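Molybdopterin-guanine dinucleotide biosynthesis protein B (Bacillus subtilis subsp. spizizenii, PDB 4OYH) binds GTP, probably hydrolyses it weakly, and may act as an adapter in making and using the molybdopterin guanine dinucleotide cofactor, though probably not essential for it. Local coordinates at residues 89-92 / 93-97. The protein carries 2 engineered substitutions. Residues are numbered along the deposited sequence; the frame is centred on the assembly and turned at random.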
ATOM      1  N   TRP A  89       2.127  -0.581 -13.141  1.00 38.25           N
ATOM      2  CA  TRP A  89       1.649  -1.855 -12.622  1.00 33.05           C
ATOM      3  C   TRP A  89       1.031  -2.693 -13.704  1.00 43.22           C
ATOM      4  O   TRP A  89       0.233  -2.197 -14.478  1.00 44.35           O
ATOM      5  CB  TRP A  89       0.583  -1.647 -11.540  1.00 34.76           C
ATOM      6  CG  TRP A  89       1.123  -1.045 -10.302  1.00 40.53           C
ATOM      7  CD1 TRP A  89       0.904   0.220  -9.831  1.00 43.64           C
ATOM      8  CD2 TRP A  89       1.989  -1.674  -9.379  1.00 26.09           C
ATOM      9  NE1 TRP A  89       1.578   0.404  -8.671  1.00 39.76           N
ATOM     10  CE2 TRP A  89       2.257  -0.747  -8.366  1.00 36.43           C
ATOM     11  CE3 TRP A  89       2.566  -2.950  -9.303  1.00 30.45           C
ATOM     12  CZ2 TRP A  89       3.086  -1.051  -7.272  1.00 23.27           C
ATOM     13  CZ3 TRP A  89       3.391  -3.249  -8.205  1.00 29.39           C
ATOM     14  CH2 TRP A  89       3.635  -2.309  -7.221  1.00 26.35           C
ATOM     15  N   ASP A  90       1.398  -3.962 -13.738  1.00 36.73           N
ATOM     16  CA  ASP A  90       0.611  -4.951 -14.412  1.00 35.09           C
ATOM     17  C   ASP A  90       0.399  -6.054 -13.386  1.00 32.58           C
ATOM     18  O   ASP A  90       0.972  -5.996 -12.310  1.00 31.18           O
ATOM     19  CB  ASP A  90       1.276  -5.455 -15.702  1.00 37.20           C
ATOM     20  CG  ASP A  90       2.763  -5.717 -15.547  1.00 58.54           C
ATOM     21  OD1 ASP A  90       3.156  -6.599 -14.756  1.00 54.74           O
ATOM     22  OD2 ASP A  90       3.548  -5.047 -16.249  1.00 82.22           O
ATOM     23  N   LEU A  91      -0.444  -7.027 -13.732  1.00 29.39           N
ATOM     24  CA  LEU A  91      -0.938  -8.017 -12.810  1.00 36.72           C
ATOM     25  C   LEU A  91       0.172  -8.886 -12.266  1.00 31.68           C
ATOM     26  O   LEU A  91       0.146  -9.266 -11.103  1.00 29.33           O
ATOM     27  CB  LEU A  91      -1.990  -8.896 -13.475  1.00 28.06           C
ATOM     28  CG  LEU A  91      -2.570  -9.974 -12.555  1.00 35.93           C
ATOM     29  CD1 LEU A  91      -2.986  -9.414 -11.182  1.00 33.76           C
ATOM     30  CD2 LEU A  91      -3.779 -10.644 -13.224  1.00 32.07           C
ATOM     31  N   THR A  92       1.158  -9.165 -13.102  1.00 32.78           N
ATOM     32  CA  THR A  92       2.310  -9.980 -12.714  1.00 30.43           C
ATOM     33  C   THR A  92       3.095  -9.380 -11.555  1.00 30.13           C
ATOM     34  O   THR A  92       3.419 -10.060 -10.572  1.00 34.44           O
ATOM     35  CB  THR A  92       3.243 -10.159 -13.918  1.00 36.08           C
ATOM     36  OG1 THR A  92       2.710 -11.191 -14.748  1.00 51.28           O
ATOM     37  CG2 THR A  92       4.628 -10.557 -13.499  1.00 30.81           C
ATOM     38  N   ARG A  93       3.432  -8.109 -11.690  1.00 35.04           N
ATOM     39  CA  ARG A  93       4.100  -7.386 -10.628  1.00 33.70           C
ATOM     40  C   ARG A  93       3.232  -7.246  -9.382  1.00 42.59           C
ATOM     41  O   ARG A  93       3.757  -7.283  -8.258  1.00 34.80           O
ATOM     42  CB  ARG A  93       4.525  -6.020 -11.141  1.00 38.74           C
ATOM     43  CG  ARG A  93       5.769  -6.116 -12.032  1.00 49.17           C
ATOM     44  CD  ARG A  93       6.272  -4.765 -12.426  1.00 68.40           C
ATOM     45  NE  ARG A  93       5.726  -4.336 -13.709  1.00 83.06           N
ATOM     46  CZ  ARG A  93       6.414  -4.283 -14.851  1.00 91.63           C
ATOM     47  NH1 ARG A  93       7.704  -4.631 -14.899  1.00 87.36           N
ATOM     48  NH2 ARG A  93       5.804  -3.875 -15.959  1.00 85.63           N
ATOM     49  N   LEU A  94       1.917  -7.109  -9.546  1.00 33.54           N
ATOM     50  CA  LEU A  94       1.073  -7.024  -8.354  1.00 37.40           C
ATOM     51  C   LEU A  94       1.103  -8.361  -7.623  1.00 32.54           C
ATOM     52  O   LEU A  94       1.115  -8.375  -6.408  1.00 22.95           O
ATOM     53  CB  LEU A  94      -0.367  -6.618  -8.689  1.00 28.84           C
ATOM     54  CG  LEU A  94      -0.468  -5.188  -9.252  1.00 28.14           C
ATOM     55  CD1 LEU A  94      -1.709  -5.054 -10.087  1.00 22.50           C
ATOM     56  CD2 LEU A  94      -0.443  -4.132  -8.148  1.00 25.07           C
ATOM     57  N   ILE A  95       1.196  -9.468  -8.356  1.00 29.87           N
ATOM     58  CA  ILE A  95       1.209 -10.768  -7.716  1.00 35.61           C
ATOM     59  C   ILE A  95       2.544 -10.980  -6.989  1.00 29.72           C
ATOM     60  O   ILE A  95       2.556 -11.482  -5.873  1.00 29.34           O
ATOM     61  CB  ILE A  95       0.900 -11.891  -8.728  1.00 35.85           C
ATOM     62  CG1 ILE A  95      -0.580 -11.800  -9.122  1.00 46.80           C
ATOM     63  CG2 ILE A  95       1.119 -13.263  -8.117  1.00 32.30           C
ATOM     64  CD1 ILE A  95      -1.002 -12.758 -10.190  1.00 48.78           C
ATOM     65  N   GLU A  96       3.647 -10.555  -7.577  1.00 33.51           N
ATOM     66  CA  GLU A  96       4.939 -10.603  -6.882  1.00 40.78           C
ATOM     67  C   GLU A  96       4.912  -9.816  -5.560  1.00 32.32           C
ATOM     68  O   GLU A  96       5.432 -10.259  -4.521  1.00 29.89           O
ATOM     69  CB  GLU A  96       6.049 -10.057  -7.773  1.00 41.39           C
ATOM     70  CG  GLU A  96       6.328 -10.919  -8.999  1.00 63.66           C
ATOM     71  CD  GLU A  96       7.120 -10.188 -10.097  1.00 67.31           C
ATOM     72  OE1 GLU A  96       7.222  -8.947 -10.058  1.00 69.83           O
ATOM     73  OE2 GLU A  96       7.640 -10.865 -11.008  1.00 79.88           O
ATOM     74  N   LEU A  97       4.298  -8.650  -5.610  1.00 38.00           N
ATOM     75  CA  LEU A  97       4.112  -7.858  -4.421  1.00 25.77           C
ATOM     76  C   LEU A  97       3.411  -8.706  -3.372  1.00 23.17           C
ATOM     77  O   LEU A  97       3.844  -8.713  -2.245  1.00 23.02           O
ATOM     78  CB  LEU A  97       3.315  -6.593  -4.711  1.00 30.76           C
ATOM     79  CG  LEU A  97       3.586  -5.263  -3.975  1.00 42.16           C
ATOM     80  CD1 LEU A  97       2.281  -4.449  -3.849  1.00 25.70           C
ATOM     81  CD2 LEU A  97       4.243  -5.397  -2.622  1.00 39.71           C
TER
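W89 lays one face of its indole on L94, whose CD2 sits 3.4 Å from W89 CE3, over the rim of the six-membered ring. Further along the helix, L97 CD1 approaches W89 CH2 obliquely at 4.2 Å. L81 of the second subunit packs against W89, L94 and L97 together, and W89 NE1 is hydrogen-bonded to A85 O, which helps to set how the ring is turned. Cut back to alanine, W89 would probably leave a gap beside L94 and L97, and A85 O without its indole donor. L91 CD1 rests 4.0 Å from I95 CG1; L91 packs on I108 and I95 on L106, both of strand 105-109, so this start of helix 91-100 lies against the parallel sheet of a P-loop NTPase fold. The backbone O of D90 accepts from L94 N (3.1 Å). D90 is also the N-cap: chi1 of 43° tucks its carboxylate back over the first turn, where OD1 takes a weak capping bond from R93 N (3.4 Å). The solvent side is looser. There R93 bends at chi3 (-93°) to bring NH2 within 2.6 Å of D90 OD2, a salt bridge in which the hydrogen bond itself is weak, bent well away from straight. Beyond it, E96 OE2 merely grazes T92 CG2.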